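Local atomic coordinates of ArsR family transcriptional regulator (Comamonas testosteroni, PDB entry 6UVU), a protein that acts as an antimony-responsive transcriptional repressor of the ArsR family, probably binding DNA through a winged helix-turn-helix domain. Residues L45-V59 with I95-L108. Numbering follows the deposited sequence.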
loop_
_atom_site.group_PDB
_atom_site.type_symbol
_atom_site.label_atom_id
_atom_site.label_comp_id
_atom_site.label_asym_id
_atom_site.label_seq_id
_atom_site.Cartn_x
_atom_site.Cartn_y
_atom_site.Cartn_z
ATOM N N LEU B 45 7.028 -8.190 -2.145
ATOM C CA LEU B 45 5.864 -7.987 -2.993
ATOM C C LEU B 45 5.872 -8.967 -4.157
ATOM O O LEU B 45 4.829 -9.512 -4.528
ATOM C CB LEU B 45 5.840 -6.537 -3.492
ATOM C CG LEU B 45 4.575 -6.086 -4.229
ATOM C CD1 LEU B 45 3.384 -6.067 -3.278
ATOM C CD2 LEU B 45 4.725 -4.707 -4.899
ATOM N N ARG B 46 7.042 -9.192 -4.751
ATOM C CA ARG B 46 7.158 -10.177 -5.822
ATOM C C ARG B 46 6.890 -11.579 -5.303
ATOM O O ARG B 46 6.234 -12.376 -5.980
ATOM C CB ARG B 46 8.548 -10.098 -6.458
ATOM C CG ARG B 46 8.844 -8.777 -7.153
ATOM C CD ARG B 46 10.133 -8.889 -7.937
ATOM N NE ARG B 46 9.976 -9.742 -9.110
ATOM C CZ ARG B 46 10.869 -10.652 -9.485
ATOM N NH1 ARG B 46 11.966 -10.830 -8.760
ATOM N NH2 ARG B 46 10.669 -11.390 -10.575
ATOM N N LEU B 47 7.380 -11.894 -4.096
ATOM C CA LEU B 47 7.099 -13.197 -3.495
ATOM C C LEU B 47 5.608 -13.375 -3.285
ATOM O O LEU B 47 5.055 -14.458 -3.541
ATOM C CB LEU B 47 7.835 -13.328 -2.152
ATOM C CG LEU B 47 9.319 -13.679 -2.148
ATOM C CD1 LEU B 47 9.895 -13.600 -0.728
ATOM C CD2 LEU B 47 9.483 -15.086 -2.700
ATOM N N LEU B 48 4.941 -12.307 -2.828
ATOM C CA LEU B 48 3.509 -12.358 -2.539
ATOM C C LEU B 48 2.700 -12.521 -3.817
ATOM O O LEU B 48 1.689 -13.232 -3.838
ATOM C CB LEU B 48 3.081 -11.088 -1.814
ATOM C CG LEU B 48 2.847 -11.066 -0.302
ATOM C CD1 LEU B 48 3.533 -12.202 0.389
ATOM C CD2 LEU B 48 3.288 -9.721 0.292
ATOM N N HIS B 49 3.120 -11.852 -4.887
ATOM C CA HIS B 49 2.439 -12.028 -6.158
ATOM C C HIS B 49 2.627 -13.447 -6.698
ATOM O O HIS B 49 1.665 -14.074 -7.148
ATOM C CB HIS B 49 2.932 -11.000 -7.175
ATOM C CG HIS B 49 2.160 -11.042 -8.461
ATOM N ND1 HIS B 49 2.697 -10.665 -9.673
ATOM C CD2 HIS B 49 0.880 -11.404 -8.710
ATOM C CE1 HIS B 49 1.781 -10.803 -10.617
ATOM N NE2 HIS B 49 0.669 -11.248 -10.059
ATOM N N ALA B 50 3.865 -13.954 -6.686
ATOM C CA ALA B 50 4.123 -15.319 -7.150
ATOM C C ALA B 50 3.305 -16.342 -6.365
ATOM O O ALA B 50 2.825 -17.327 -6.935
ATOM C CB ALA B 50 5.615 -15.638 -7.046
ATOM N N LEU B 51 3.117 -16.115 -5.057
ATOM C CA LEU B 51 2.249 -16.977 -4.257
ATOM C C LEU B 51 0.785 -16.805 -4.630
ATOM O O LEU B 51 0.024 -17.778 -4.650
ATOM C CB LEU B 51 2.428 -16.676 -2.779
ATOM C CG LEU B 51 3.760 -17.081 -2.185
ATOM C CD1 LEU B 51 3.915 -16.413 -0.828
ATOM C CD2 LEU B 51 3.801 -18.604 -2.061
ATOM N N ALA B 52 0.365 -15.567 -4.902
ATOM C CA ALA B 52 -1.030 -15.310 -5.240
ATOM C C ALA B 52 -1.391 -15.898 -6.598
ATOM O O ALA B 52 -2.521 -16.361 -6.788
ATOM C CB ALA B 52 -1.311 -13.800 -5.226
ATOM N N ARG B 53 -0.463 -15.837 -7.567
ATOM C CA ARG B 53 -0.713 -16.393 -8.902
ATOM C C ARG B 53 -0.966 -17.892 -8.833
ATOM O O ARG B 53 -1.926 -18.407 -9.416
ATOM C CB ARG B 53 0.477 -16.159 -9.835
ATOM C CG ARG B 53 0.813 -14.739 -10.134
ATOM C CD ARG B 53 1.848 -14.631 -11.259
ATOM N NE ARG B 53 1.269 -14.893 -12.577
ATOM C CZ ARG B 53 1.746 -15.786 -13.439
ATOM N NH1 ARG B 53 2.820 -16.507 -13.134
ATOM N NH2 ARG B 53 1.149 -15.952 -14.606
ATOM N N SER B 54 -0.079 -18.603 -8.153
ATOM C CA SER B 54 -0.065 -20.058 -8.094
ATOM C C SER B 54 -0.997 -20.630 -7.038
ATOM O O SER B 54 -1.254 -21.839 -7.054
ATOM C CB SER B 54 1.343 -20.549 -7.787
ATOM O OG SER B 54 1.663 -20.186 -6.453
ATOM N N GLY B 55 -1.478 -19.811 -6.107
ATOM C CA GLY B 55 -2.246 -20.344 -5.000
ATOM C C GLY B 55 -1.426 -21.104 -3.988
ATOM O O GLY B 55 -1.988 -21.849 -3.183
ATOM N N GLY B 56 -0.104 -20.943 -4.013
ATOM C CA GLY B 56 0.760 -21.600 -3.053
ATOM C C GLY B 56 1.889 -22.422 -3.648
ATOM O O GLY B 56 1.685 -23.162 -4.616
ATOM N N LEU B 57 3.079 -22.329 -3.055
ATOM C CA LEU B 57 4.270 -22.973 -3.587
ATOM C C LEU B 57 5.189 -23.393 -2.445
ATOM O O LEU B 57 5.077 -22.910 -1.314
ATOM C CB LEU B 57 5.019 -22.035 -4.541
ATOM C CG LEU B 57 4.265 -21.641 -5.820
ATOM C CD1 LEU B 57 4.931 -20.464 -6.534
ATOM C CD2 LEU B 57 4.092 -22.852 -6.751
ATOM N N CYS B 58 6.115 -24.295 -2.766
ATOM C CA CYS B 58 7.259 -24.588 -1.925
ATOM C C CYS B 58 8.375 -23.603 -2.222
ATOM O O CYS B 58 8.342 -22.858 -3.206
ATOM C CB CYS B 58 7.764 -26.027 -2.133
ATOM S SG CYS B 58 8.623 -26.356 -3.721
ATOM N N VAL B 59 9.393 -23.628 -1.361
ATOM C CA VAL B 59 10.481 -22.662 -1.446
ATOM C C VAL B 59 11.236 -22.804 -2.768
ATOM O O VAL B 59 11.676 -21.805 -3.357
ATOM C CB VAL B 59 11.403 -22.818 -0.220
ATOM C CG1 VAL B 59 12.625 -21.944 -0.339
ATOM C CG2 VAL B 59 10.644 -22.467 1.039
ATOM N N ILE B 95 7.343 -27.977 2.632
ATOM C CA ILE B 95 6.572 -26.892 3.223
ATOM C C ILE B 95 5.938 -26.101 2.087
ATOM O O ILE B 95 6.641 -25.604 1.201
ATOM C CB ILE B 95 7.438 -25.985 4.106
ATOM C CG1 ILE B 95 8.272 -26.829 5.079
ATOM C CG2 ILE B 95 6.558 -25.004 4.860
ATOM C CD1 ILE B 95 9.113 -26.004 6.066
ATOM N N HIS B 96 4.615 -26.014 2.105
ATOM C CA HIS B 96 3.824 -25.314 1.109
ATOM C C HIS B 96 3.282 -24.047 1.760
ATOM O O HIS B 96 2.743 -24.097 2.873
ATOM C CB HIS B 96 2.692 -26.216 0.612
ATOM C CG HIS B 96 1.942 -25.678 -0.570
ATOM N ND1 HIS B 96 0.761 -24.969 -0.448
ATOM C CD2 HIS B 96 2.177 -25.780 -1.903
ATOM C CE1 HIS B 96 0.316 -24.641 -1.649
ATOM N NE2 HIS B 96 1.157 -25.122 -2.550
ATOM N N TYR B 97 3.467 -22.913 1.093
ATOM C CA TYR B 97 3.113 -21.605 1.647
ATOM C C TYR B 97 1.931 -21.019 0.893
ATOM O O TYR B 97 1.915 -21.041 -0.339
ATOM C CB TYR B 97 4.293 -20.640 1.565
ATOM C CG TYR B 97 5.394 -20.926 2.550
ATOM C CD1 TYR B 97 5.364 -20.400 3.838
ATOM C CD2 TYR B 97 6.476 -21.708 2.187
ATOM C CE1 TYR B 97 6.378 -20.652 4.727
ATOM C CE2 TYR B 97 7.494 -21.959 3.068
ATOM C CZ TYR B 97 7.442 -21.438 4.329
ATOM O OH TYR B 97 8.482 -21.726 5.178
ATOM N N ARG B 98 0.955 -20.488 1.629
ATOM C CA ARG B 98 -0.229 -19.849 1.061
ATOM C C ARG B 98 -0.515 -18.546 1.808
ATOM O O ARG B 98 -0.301 -18.466 3.021
ATOM C CB ARG B 98 -1.450 -20.767 1.147
ATOM C CG ARG B 98 -2.527 -20.453 0.134
ATOM C CD ARG B 98 -3.790 -21.264 0.385
ATOM N NE ARG B 98 -3.540 -22.704 0.400
ATOM C CZ ARG B 98 -3.564 -23.479 -0.684
ATOM N NH1 ARG B 98 -3.819 -22.941 -1.872
ATOM N NH2 ARG B 98 -3.326 -24.786 -0.583
ATOM N N ILE B 99 -1.015 -17.544 1.084
ATOM C CA ILE B 99 -1.427 -16.266 1.662
ATOM C C ILE B 99 -2.765 -16.456 2.363
ATOM O O ILE B 99 -3.754 -16.853 1.736
ATOM C CB ILE B 99 -1.546 -15.174 0.580
ATOM C CG1 ILE B 99 -0.209 -14.854 -0.087
ATOM C CG2 ILE B 99 -2.142 -13.906 1.157
ATOM C CD1 ILE B 99 -0.366 -13.975 -1.323
ATOM N N VAL B 100 -2.818 -16.134 3.653
ATOM C CA VAL B 100 -4.066 -16.195 4.404
ATOM C C VAL B 100 -4.490 -14.839 4.971
ATOM O O VAL B 100 -5.513 -14.762 5.656
ATOM C CB VAL B 100 -3.992 -17.256 5.524
ATOM C CG1 VAL B 100 -3.830 -18.651 4.916
ATOM C CG2 VAL B 100 -2.848 -16.948 6.470
ATOM N N ASP B 101 -3.761 -13.762 4.680
ATOM C CA ASP B 101 -4.240 -12.421 5.018
ATOM C C ASP B 101 -5.009 -11.839 3.833
ATOM O O ASP B 101 -4.399 -11.517 2.807
ATOM C CB ASP B 101 -3.062 -11.523 5.392
ATOM C CG ASP B 101 -3.492 -10.224 6.057
ATOM O OD1 ASP B 101 -4.427 -9.562 5.574
ATOM O OD2 ASP B 101 -2.878 -9.858 7.073
ATOM N N PRO B 102 -6.343 -11.684 3.915
ATOM C CA PRO B 102 -7.067 -11.104 2.771
ATOM C C PRO B 102 -6.820 -9.608 2.596
ATOM O O PRO B 102 -6.913 -9.102 1.472
ATOM C CB PRO B 102 -8.538 -11.393 3.103
ATOM C CG PRO B 102 -8.566 -11.354 4.598
ATOM C CD PRO B 102 -7.233 -11.929 5.061
ATOM N N CYS B 103 -6.521 -8.876 3.669
ATOM C CA CYS B 103 -6.168 -7.471 3.514
ATOM C C CYS B 103 -4.913 -7.307 2.675
ATOM O O CYS B 103 -4.858 -6.440 1.795
ATOM C CB CYS B 103 -5.979 -6.824 4.885
ATOM S SG CYS B 103 -7.477 -6.842 5.859
ATOM N N VAL B 104 -3.884 -8.106 2.955
ATOM C CA VAL B 104 -2.687 -8.108 2.120
ATOM C C VAL B 104 -3.064 -8.411 0.681
ATOM O O VAL B 104 -2.544 -7.790 -0.254
ATOM C CB VAL B 104 -1.655 -9.112 2.672
ATOM C CG1 VAL B 104 -0.726 -9.654 1.564
ATOM C CG2 VAL B 104 -0.833 -8.473 3.759
ATOM N N LEU B 105 -4.028 -9.322 0.485
ATOM C CA LEU B 105 -4.377 -9.763 -0.860
ATOM C C LEU B 105 -5.060 -8.657 -1.654
ATOM O O LEU B 105 -4.710 -8.412 -2.807
ATOM C CB LEU B 105 -5.265 -11.000 -0.797
ATOM C CG LEU B 105 -5.512 -11.623 -2.161
ATOM C CD1 LEU B 105 -4.192 -12.093 -2.768
ATOM C CD2 LEU B 105 -6.482 -12.784 -2.016
ATOM N N ARG B 106 -6.054 -7.990 -1.065
ATOM C CA ARG B 106 -6.703 -6.895 -1.783
ATOM C C ARG B 106 -5.723 -5.768 -2.101
ATOM O O ARG B 106 -5.823 -5.131 -3.164
ATOM C CB ARG B 106 -7.873 -6.330 -0.977
ATOM C CG ARG B 106 -8.639 -7.313 -0.128
ATOM C CD ARG B 106 -10.126 -7.098 -0.252
ATOM N NE ARG B 106 -10.552 -5.728 0.036
ATOM C CZ ARG B 106 -11.350 -5.391 1.052
ATOM N NH1 ARG B 106 -11.803 -6.324 1.885
ATOM N NH2 ARG B 106 -11.700 -4.121 1.247
ATOM N N MET B 107 -4.773 -5.505 -1.202
ATOM C CA MET B 107 -3.819 -4.419 -1.423
ATOM C C MET B 107 -2.823 -4.779 -2.513
ATOM O O MET B 107 -2.475 -3.933 -3.350
ATOM C CB MET B 107 -3.103 -4.062 -0.113
ATOM C CG MET B 107 -2.373 -2.691 -0.138
ATOM S SD MET B 107 -3.392 -1.221 -0.514
ATOM C CE MET B 107 -4.252 -1.010 1.049
ATOM N N LEU B 108 -2.365 -6.038 -2.534
ATOM C CA LEU B 108 -1.580 -6.525 -3.665
ATOM C C LEU B 108 -2.368 -6.432 -4.969
ATOM O O LEU B 108 -1.834 -5.979 -5.980
ATOM C CB LEU B 108 -1.120 -7.968 -3.414
ATOM C CG LEU B 108 -0.702 -8.836 -4.605
ATOM C CD1 LEU B 108 0.619 -8.388 -5.189
ATOM C CD2 LEU B 108 -0.618 -10.337 -4.217
HETATM O O HOH W 1 -1.266 -17.957 -1.845
HETATM O O HOH W 2 9.051 -25.233 0.936
#
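Leu108 packs as a knob into the side of helix 42-54, while the linker after that helix pairs with strand 94-99: a hydrophobic core contact continued by a single beta bridge. Leu45, Leu48, His49 and Ala52 form the hole. Leu108 extends away from its own backbone N (chi1 160°), which sets CD2 3.7 Å from Ala52 CB, and its CD1 touches both Leu45 CD1 and His49 CB. Ile99, at the end of the strand, packs its CD1 against Leu51 CB and Ala52 CB, 3.3 Å from Leu48 O. Segment 45-54 runs nearly perpendicular to strand 95-99 and to helix 102-108, and Leu48 and Ala52 touch side chains of both. A water carries the polar link here, donating to Leu51 O and accepting from Ile99 N.

Beyond Ser54 the chain turns through Gly55 and Gly56, whose backbone angles suit glycine, and Gly56 N donates to Ser54 OG in an ST turn. Leu57 and Tyr97 then form an antiparallel hydrogen-bonded pair: Tyr97 N to Leu57 O is the straighter bond (2.9 Å, 164°), Leu57 N to Tyr97 O the longer (3.2 Å). His96, its CG anti to N (chi1 -171°), brings its ring against Gly56 and Leu57, with Leu57 N over one face, offset toward the rim. Alongside, the Tyr97 ring meets Val59 CG2 through CE2 at 3.8 Å and rests on Leu77 of helix 70-82. A second water joins Val59 N to Ile95 O. Along its opposite edge, strand 94-99 pairs with strand 86-91 in the two-stranded hairpin. His49 ND1 is hydrogen-bonded to Ile24 N of the second subunit, so helix 42-54 also takes part in the dimer contact. This is the architecture of the ArsR winged helix-turn-helix, in which the linker bridge ties the wing hairpin to the helical core.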